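Local structure of ATP:cob(I)alamin adenosyltransferase, putative (Burkholderia thailandensis, 2ZHZ) at residues L92-L96 with R154-L158; I84-L89 with A147-Y151; A121-R125 with L159-A163. The protein probably catalyses transfer of the adenosyl group of ATP to cobalamin, giving adenosylcobalamin and triphosphate, and works as a homotrimer of helix bundles. One frame throughout, in Å; residues are numbered along the deposited sequence.

Contact 1: L92-L96 with R154-L158; sequences LDGWL and RLSDL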
loop_
_atom_site.group_PDB
_atom_site.type_symbol
_atom_site.label_atom_id
_atom_site.label_comp_id
_atom_site.label_asym_id
_atom_site.label_seq_id
_atom_site.Cartn_x
_atom_site.Cartn_y
_atom_site.Cartn_z
ATOM N N LEU B 92 -21.990 -7.902 3.426
ATOM C CA LEU B 92 -20.728 -8.514 3.024
ATOM C C LEU B 92 -20.903 -10.029 3.016
ATOM O O LEU B 92 -20.478 -10.704 2.079
ATOM C CB LEU B 92 -19.601 -8.138 3.989
ATOM C CG LEU B 92 -19.107 -6.691 4.035
ATOM C CD1 LEU B 92 -17.903 -6.627 4.957
ATOM C CD2 LEU B 92 -18.726 -6.199 2.644
ATOM N N ASP B 93 -21.529 -10.559 4.064
ATOM C CA ASP B 93 -21.763 -11.998 4.158
ATOM C C ASP B 93 -22.617 -12.468 2.986
ATOM O O ASP B 93 -22.462 -13.588 2.503
ATOM C CB ASP B 93 -22.472 -12.358 5.468
ATOM C CG ASP B 93 -21.553 -12.294 6.670
ATOM O OD1 ASP B 93 -20.323 -12.243 6.479
ATOM O OD2 ASP B 93 -22.067 -12.311 7.809
ATOM N N GLY B 94 -23.524 -11.604 2.542
ATOM C CA GLY B 94 -24.393 -11.941 1.428
ATOM C C GLY B 94 -23.624 -12.005 0.124
ATOM O O GLY B 94 -23.808 -12.929 -0.667
ATOM N N TRP B 95 -22.766 -11.016 -0.111
ATOM C CA TRP B 95 -21.965 -11.002 -1.324
ATOM C C TRP B 95 -21.043 -12.214 -1.331
ATOM O O TRP B 95 -20.797 -12.810 -2.378
ATOM C CB TRP B 95 -21.142 -9.713 -1.419
ATOM C CG TRP B 95 -21.941 -8.516 -1.843
ATOM C CD1 TRP B 95 -22.934 -8.485 -2.782
ATOM C CD2 TRP B 95 -21.765 -7.164 -1.402
ATOM N NE1 TRP B 95 -23.383 -7.199 -2.956
ATOM C CE2 TRP B 95 -22.683 -6.367 -2.123
ATOM C CE3 TRP B 95 -20.918 -6.547 -0.473
ATOM C CZ2 TRP B 95 -22.780 -4.982 -1.942
ATOM C CZ3 TRP B 95 -21.013 -5.169 -0.293
ATOM C CH2 TRP B 95 -21.939 -4.402 -1.026
ATOM N N LEU B 96 -20.537 -12.577 -0.158
ATOM C CA LEU B 96 -19.662 -13.736 -0.041
ATOM C C LEU B 96 -20.400 -14.995 -0.483
ATOM O O LEU B 96 -19.888 -15.770 -1.288
ATOM C CB LEU B 96 -19.183 -13.906 1.404
ATOM C CG LEU B 96 -17.952 -13.091 1.804
ATOM C CD1 LEU B 96 -17.776 -13.116 3.311
ATOM C CD2 LEU B 96 -16.720 -13.667 1.111
ATOM N N ARG B 154 -14.352 -9.645 7.070
ATOM C CA ARG B 154 -15.159 -10.173 5.981
ATOM C C ARG B 154 -14.741 -9.616 4.628
ATOM O O ARG B 154 -14.748 -10.331 3.632
ATOM C CB ARG B 154 -16.638 -9.863 6.239
ATOM C CG ARG B 154 -17.223 -10.689 7.364
ATOM C CD ARG B 154 -18.600 -10.203 7.805
ATOM N NE ARG B 154 -19.126 -11.099 8.829
ATOM C CZ ARG B 154 -18.551 -11.298 10.010
ATOM N NH1 ARG B 154 -17.437 -10.651 10.328
ATOM N NH2 ARG B 154 -19.062 -12.176 10.861
ATOM N N LEU B 155 -14.369 -8.340 4.592
ATOM C CA LEU B 155 -13.974 -7.719 3.336
ATOM C C LEU B 155 -12.755 -8.369 2.674
ATOM O O LEU B 155 -12.731 -8.520 1.454
ATOM C CB LEU B 155 -13.720 -6.220 3.531
ATOM C CG LEU B 155 -13.343 -5.447 2.261
ATOM C CD1 LEU B 155 -14.393 -5.673 1.176
ATOM C CD2 LEU B 155 -13.221 -3.966 2.584
ATOM N N SER B 156 -11.742 -8.749 3.450
ATOM C CA SER B 156 -10.570 -9.368 2.830
ATOM C C SER B 156 -10.981 -10.703 2.216
ATOM O O SER B 156 -10.475 -11.098 1.168
ATOM C CB SER B 156 -9.426 -9.560 3.842
ATOM O OG SER B 156 -9.736 -10.502 4.848
ATOM N N ASP B 157 -11.915 -11.386 2.869
ATOM C CA ASP B 157 -12.422 -12.664 2.373
ATOM C C ASP B 157 -13.130 -12.393 1.043
ATOM O O ASP B 157 -12.879 -13.073 0.048
ATOM C CB ASP B 157 -13.400 -13.257 3.398
ATOM C CG ASP B 157 -13.832 -14.684 3.068
ATOM O OD1 ASP B 157 -14.628 -15.240 3.853
ATOM O OD2 ASP B 157 -13.391 -15.254 2.045
ATOM N N LEU B 158 -14.001 -11.383 1.021
ATOM C CA LEU B 158 -14.738 -11.040 -0.195
ATOM C C LEU B 158 -13.812 -10.584 -1.324
ATOM O O LEU B 158 -14.069 -10.860 -2.498
ATOM C CB LEU B 158 -15.772 -9.942 0.094
ATOM C CG LEU B 158 -16.597 -9.478 -1.110
ATOM C CD1 LEU B 158 -17.314 -10.677 -1.730
ATOM C CD2 LEU B 158 -17.607 -8.422 -0.671
HETATM O O HOH W 1 -20.962 -13.906 9.691
#

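Contact 2: I84-L89 with A147-Y151; sequences ITDAHL and APRRY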
loop_
_atom_site.group_PDB
_atom_site.type_symbol
_atom_site.label_atom_id
_atom_site.label_comp_id
_atom_site.label_asym_id
_atom_site.label_seq_id
_atom_site.Cartn_x
_atom_site.Cartn_y
_atom_site.Cartn_z
ATOM N N ILE B 84 -20.880 1.609 11.443
ATOM C CA ILE B 84 -20.931 0.249 10.911
ATOM C C ILE B 84 -21.866 -0.601 11.765
ATOM O O ILE B 84 -21.664 -0.737 12.968
ATOM C CB ILE B 84 -19.526 -0.390 10.892
ATOM C CG1 ILE B 84 -18.562 0.519 10.125
ATOM C CG2 ILE B 84 -19.583 -1.770 10.253
ATOM C CD1 ILE B 84 -19.019 0.873 8.724
ATOM N N THR B 85 -22.883 -1.176 11.129
ATOM C CA THR B 85 -23.882 -1.992 11.818
ATOM C C THR B 85 -23.957 -3.425 11.292
ATOM O O THR B 85 -23.215 -3.809 10.388
ATOM C CB THR B 85 -25.273 -1.377 11.652
ATOM O OG1 THR B 85 -25.656 -1.444 10.273
ATOM C CG2 THR B 85 -25.269 0.085 12.087
ATOM N N ASP B 86 -24.866 -4.214 11.860
ATOM C CA ASP B 86 -25.041 -5.594 11.419
ATOM C C ASP B 86 -25.439 -5.603 9.952
ATOM O O ASP B 86 -25.113 -6.531 9.214
ATOM C CB ASP B 86 -26.122 -6.305 12.237
ATOM C CG ASP B 86 -25.643 -6.710 13.614
ATOM O OD1 ASP B 86 -24.416 -6.741 13.838
ATOM O OD2 ASP B 86 -26.499 -7.017 14.474
ATOM N N ALA B 87 -26.147 -4.561 9.533
ATOM C CA ALA B 87 -26.587 -4.444 8.151
ATOM C C ALA B 87 -25.381 -4.479 7.216
ATOM O O ALA B 87 -25.410 -5.120 6.165
ATOM C CB ALA B 87 -27.358 -3.146 7.960
ATOM N N HIS B 88 -24.322 -3.774 7.603
ATOM C CA HIS B 88 -23.101 -3.725 6.808
ATOM C C HIS B 88 -22.458 -5.107 6.736
ATOM O O HIS B 88 -22.053 -5.555 5.668
ATOM C CB HIS B 88 -22.110 -2.733 7.421
ATOM C CG HIS B 88 -22.557 -1.308 7.340
ATOM N ND1 HIS B 88 -22.465 -0.564 6.184
ATOM C CD2 HIS B 88 -23.115 -0.494 8.267
ATOM C CE1 HIS B 88 -22.945 0.648 6.403
ATOM N NE2 HIS B 88 -23.345 0.715 7.659
ATOM N N LEU B 89 -22.369 -5.774 7.879
ATOM C CA LEU B 89 -21.778 -7.101 7.945
ATOM C C LEU B 89 -22.626 -8.124 7.192
ATOM O O LEU B 89 -22.096 -9.043 6.561
ATOM C CB LEU B 89 -21.626 -7.537 9.404
ATOM C CG LEU B 89 -20.801 -6.615 10.303
ATOM C CD1 LEU B 89 -20.776 -7.181 11.715
ATOM C CD2 LEU B 89 -19.385 -6.483 9.752
ATOM N N ALA B 147 -17.644 -4.013 15.402
ATOM C CA ALA B 147 -18.085 -3.952 14.012
ATOM C C ALA B 147 -16.993 -3.635 12.978
ATOM O O ALA B 147 -16.869 -4.337 11.973
ATOM C CB ALA B 147 -19.237 -2.962 13.877
ATOM N N PRO B 148 -16.195 -2.575 13.201
ATOM C CA PRO B 148 -15.134 -2.224 12.246
ATOM C C PRO B 148 -14.219 -3.410 11.942
ATOM O O PRO B 148 -13.919 -3.707 10.787
ATOM C CB PRO B 148 -14.396 -1.094 12.958
ATOM C CG PRO B 148 -15.502 -0.421 13.730
ATOM C CD PRO B 148 -16.250 -1.597 14.305
ATOM N N ARG B 149 -13.790 -4.073 13.008
ATOM C CA ARG B 149 -12.920 -5.241 12.961
ATOM C C ARG B 149 -13.600 -6.377 12.186
ATOM O O ARG B 149 -13.003 -7.010 11.304
ATOM C CB ARG B 149 -12.654 -5.662 14.407
ATOM C CG ARG B 149 -11.692 -6.778 14.632
ATOM C CD ARG B 149 -11.441 -6.931 16.129
ATOM N NE ARG B 149 -12.605 -7.430 16.863
ATOM C CZ ARG B 149 -13.016 -6.944 18.033
ATOM N NH1 ARG B 149 -12.366 -5.940 18.604
ATOM N NH2 ARG B 149 -14.064 -7.475 18.646
ATOM N N ARG B 150 -14.857 -6.634 12.527
ATOM C CA ARG B 150 -15.612 -7.697 11.875
ATOM C C ARG B 150 -15.861 -7.384 10.411
ATOM O O ARG B 150 -15.920 -8.291 9.576
ATOM C CB ARG B 150 -16.947 -7.908 12.589
ATOM C CG ARG B 150 -16.804 -8.261 14.057
ATOM C CD ARG B 150 -18.168 -8.495 14.690
ATOM N NE ARG B 150 -18.769 -9.752 14.245
ATOM C CZ ARG B 150 -20.063 -10.040 14.345
ATOM N NH1 ARG B 150 -20.903 -9.156 14.870
ATOM N NH2 ARG B 150 -20.516 -11.214 13.930
ATOM N N TYR B 151 -15.998 -6.099 10.096
ATOM C CA TYR B 151 -16.247 -5.682 8.725
ATOM C C TYR B 151 -15.046 -5.952 7.815
ATOM O O TYR B 151 -15.190 -6.575 6.764
ATOM C CB TYR B 151 -16.598 -4.194 8.669
ATOM C CG TYR B 151 -16.933 -3.721 7.274
ATOM C CD1 TYR B 151 -18.254 -3.695 6.820
ATOM C CD2 TYR B 151 -15.924 -3.344 6.387
ATOM C CE1 TYR B 151 -18.559 -3.308 5.516
ATOM C CE2 TYR B 151 -16.215 -2.961 5.088
ATOM C CZ TYR B 151 -17.530 -2.948 4.655
ATOM O OH TYR B 151 -17.804 -2.607 3.355
#

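Contact 3: A121-R125 with L159-A163; sequences AHVCR and LFVLA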
loop_
_atom_site.group_PDB
_atom_site.type_symbol
_atom_site.label_atom_id
_atom_site.label_comp_id
_atom_site.label_asym_id
_atom_site.label_seq_id
_atom_site.Cartn_x
_atom_site.Cartn_y
_atom_site.Cartn_z
ATOM N N ALA B 121 -7.305 -6.846 -7.133
ATOM C CA ALA B 121 -8.205 -7.242 -6.060
ATOM C C ALA B 121 -7.396 -7.880 -4.930
ATOM O O ALA B 121 -7.716 -7.707 -3.749
ATOM C CB ALA B 121 -9.254 -8.227 -6.584
ATOM N N HIS B 122 -6.347 -8.618 -5.292
ATOM C CA HIS B 122 -5.501 -9.258 -4.287
ATOM C C HIS B 122 -4.687 -8.217 -3.524
ATOM O O HIS B 122 -4.407 -8.393 -2.340
ATOM C CB HIS B 122 -4.583 -10.295 -4.938
ATOM C CG HIS B 122 -5.228 -11.633 -5.113
ATOM N ND1 HIS B 122 -5.543 -12.450 -4.047
ATOM C CD2 HIS B 122 -5.657 -12.281 -6.222
ATOM C CE1 HIS B 122 -6.141 -13.541 -4.493
ATOM N NE2 HIS B 122 -6.222 -13.463 -5.810
ATOM N N VAL B 123 -4.301 -7.139 -4.199
ATOM C CA VAL B 123 -3.571 -6.073 -3.521
ATOM C C VAL B 123 -4.555 -5.448 -2.526
ATOM O O VAL B 123 -4.203 -5.180 -1.378
ATOM C CB VAL B 123 -3.066 -4.998 -4.511
ATOM C CG1 VAL B 123 -2.656 -3.731 -3.751
ATOM C CG2 VAL B 123 -1.864 -5.542 -5.298
ATOM N N CYS B 124 -5.792 -5.227 -2.965
ATOM C CA CYS B 124 -6.809 -4.657 -2.084
ATOM C C CYS B 124 -6.986 -5.565 -0.868
ATOM O O CYS B 124 -7.085 -5.092 0.264
ATOM C CB CYS B 124 -8.153 -4.510 -2.814
ATOM S SG CYS B 124 -8.169 -3.237 -4.095
ATOM N N ARG B 125 -7.019 -6.871 -1.115
ATOM C CA ARG B 125 -7.172 -7.860 -0.055
ATOM C C ARG B 125 -6.074 -7.716 1.000
ATOM O O ARG B 125 -6.361 -7.668 2.199
ATOM C CB ARG B 125 -7.146 -9.274 -0.654
ATOM C CG ARG B 125 -7.144 -10.418 0.361
ATOM C CD ARG B 125 -7.013 -11.760 -0.353
ATOM N NE ARG B 125 -5.751 -11.850 -1.090
ATOM C CZ ARG B 125 -4.576 -12.109 -0.527
ATOM N NH1 ARG B 125 -4.495 -12.312 0.784
ATOM N NH2 ARG B 125 -3.477 -12.149 -1.268
ATOM N N LEU B 159 -12.741 -9.879 -0.978
ATOM C CA LEU B 159 -11.800 -9.423 -1.993
ATOM C C LEU B 159 -11.094 -10.631 -2.617
ATOM O O LEU B 159 -10.805 -10.647 -3.817
ATOM C CB LEU B 159 -10.802 -8.435 -1.374
ATOM C CG LEU B 159 -11.442 -7.062 -1.121
ATOM C CD1 LEU B 159 -10.542 -6.199 -0.253
ATOM C CD2 LEU B 159 -11.723 -6.381 -2.468
ATOM N N PHE B 160 -10.830 -11.648 -1.801
ATOM C CA PHE B 160 -10.205 -12.874 -2.289
ATOM C C PHE B 160 -11.186 -13.526 -3.269
ATOM O O PHE B 160 -10.817 -13.933 -4.368
ATOM C CB PHE B 160 -9.950 -13.829 -1.123
ATOM C CG PHE B 160 -9.381 -15.160 -1.534
ATOM C CD1 PHE B 160 -8.017 -15.314 -1.759
ATOM C CD2 PHE B 160 -10.214 -16.270 -1.678
ATOM C CE1 PHE B 160 -7.483 -16.557 -2.120
ATOM C CE2 PHE B 160 -9.698 -17.513 -2.038
ATOM C CZ PHE B 160 -8.326 -17.659 -2.259
ATOM N N VAL B 161 -12.445 -13.613 -2.854
ATOM C CA VAL B 161 -13.484 -14.219 -3.681
ATOM C C VAL B 161 -13.697 -13.453 -4.979
ATOM O O VAL B 161 -13.839 -14.053 -6.043
ATOM C CB VAL B 161 -14.814 -14.308 -2.906
ATOM C CG1 VAL B 161 -15.917 -14.863 -3.808
ATOM C CG2 VAL B 161 -14.632 -15.203 -1.696
ATOM N N LEU B 162 -13.704 -12.125 -4.900
ATOM C CA LEU B 162 -13.897 -11.316 -6.093
ATOM C C LEU B 162 -12.723 -11.456 -7.048
ATOM O O LEU B 162 -12.890 -11.332 -8.260
ATOM C CB LEU B 162 -14.113 -9.847 -5.721
ATOM C CG LEU B 162 -15.437 -9.521 -5.023
ATOM C CD1 LEU B 162 -15.508 -8.026 -4.775
ATOM C CD2 LEU B 162 -16.624 -9.970 -5.887
ATOM N N ALA B 163 -11.533 -11.715 -6.512
ATOM C CA ALA B 163 -10.366 -11.900 -7.371
ATOM C C ALA B 163 -10.606 -13.141 -8.242
ATOM O O ALA B 163 -10.313 -13.137 -9.437
ATOM C CB ALA B 163 -9.100 -12.077 -6.527
#

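Contact 1: L92-L96 with R154-L158
The guanidinium of Arg-154 takes the carboxylate of Asp-93 at its edge, near the guanidinium plane, and the two flat groups are turned 41° from each other. The indole of Trp-95 is approached obliquely by Leu-158, whose CD2 lies 3.8 Å from CE3 of the ring, while CD2 of Leu-92, one turn earlier on the same helix, sits at the ring's edge in its plane. The salt bridge is bifurcated and uneven. Arg-154 NE is 2.9 Å from Asp-93 OD1 but at a poor angle, whereas the straighter bond, from Arg-154 NE to Asp-93 OD2 at 166°, is long at 3.3 Å; both are weak. A water spans the pair, donating to Asp-93 OD2 (2.7 Å) and accepting from Arg-154 NH2 (2.8 Å). An extended chain from CG to NE carries the guanidinium out to this position. Closer to the backbone, CD1 of Leu-92 rests on Arg-154 CB (3.7 Å), and Leu-96 lays CD2 against CA of Leu-158 (3.5 Å) and the carboxyl carbon of Asp-157. Segments 92-96 and 154-158 run in nearly the same direction, their axes 22° apart. Arg-154 NH2 also bridges to Asp-14 of the second subunit, and Asp-157, a magnesium-site residue although not bound to the ion in this chain, pairs with Arg-11 of that subunit. Leucine packing therefore adjoins charges shared with the neighbouring chain, consistent with trimer assembly helping to shape the nucleotide site.

Contact 2: I84-L89 with A147-Y151
Apolar packing dominates between Leu-89 and Tyr-151, where helix 86-101 starts against the first turn of helix 147-169. CD2 of Leu-89 presses on the tyrosine backbone, 3.4 Å from Tyr-151 CA, and also meets Tyr-151 CB. Tyr-151 CG is anti to its own nitrogen (chi1 -177°), which sends the ring toward Ile-84 and His-88: its CD1 atom lies 4.0 Å from His-88 CB and 4.2 Å from Ile-84 CG2, both approaching obliquely. At the start of both segments, Ala-147 CB fits against Ile-84, 3.8 Å from its CG2 and 3.4 Å from its O. A second kind of contact joins carbon to charge: the other branch of Leu-89, CD1, lies over one face of the Arg-150 guanidinium, 3.7 Å from NH1 and offset toward the rim. The arginine chain bends at chi3 (72°) to bring that face round. As for polar pairing, Asp-86 OD1 and Arg-150 NH1, 4.4 Å apart, are too distant for a salt bridge; Ser-6 OG of the second subunit bonds to both, and Arg-150 NH2 reaches Ile-8 O of that second subunit. Thr-85 is the N-cap, its side chain accepting a weak bond from Ala-87 N. Tyr-151 OH is taken by Asp-68 on helix 56-77. Polar ends thus spend their bonds on a third helix and a neighbouring subunit, while contacts of carbon, including one over a guanidinium face, join the two helix starts directly.

Contact 3: A121-R125 with L159-A163
Phe-160 and Arg-125 both place CG anti to the backbone nitrogen (chi1 177° and 174°), and their side chains consequently run side by side, pointing the same way. Arg-125 then turns at chi3 (62°), which brings its NE back toward His-122, one turn earlier on the same helix. There NE donates to His-122 ND1 at 3.0 Å, nearly in the imidazole plane, a bond that would limit rotation of the imidazole. In this orientation, one face of the ring is presented to Ala-163, whose CB lies 3.3 Å from His-122 NE2, and the edge to Phe-160, whose CD1 is 3.8 Å from His-122 CE1. The two aromatic planes are almost perpendicular, yet the pair is oblique. At the phenyl's own edge, in its plane, stands Arg-125 CD, which also touches Phe-160 CB (3.7 Å). Small residues let the backbones close in: Ala-121 CB meets Ala-163 CB at 3.9 Å. Leu-159 slips its CD1 against Cys-124 CB (3.9 Å) while its CB faces Arg-125 CB. The axes of segments 121-125 and 159-163 approach to 8.4 Å, antiparallel. Arg-125 NH1 continues to Asp-40 of the second subunit in a salt bridge. One arginine therefore serves the interior with its aliphatic chain and NE and the subunit interface with its terminal nitrogen, so a buried charge is probably balanced across chains.

Helix 147-169 runs through all three contacts. Contacts 1 and 2 set successive turns of it against helix 86-101 and touch each other, Leu-92 CD1 lying 3.3 Å from Tyr-151 O; contact 3 uses its later turns against helix 116-141 and meets contact 1 but not contact 2. Contacts 1 and 3 are buried, whereas contact 2, at the helix starts, is only partly so. Their chemistry shifts accordingly: contact 2 joins its segments through carbon, contact 1 adds a water-assisted salt bridge, and contact 3 packs alanine, leucine and aromatic groups, with its arginine bonded within its own helix. In each, an arginine also binds the second subunit, illustrating how bundle packing and trimerisation can share residues.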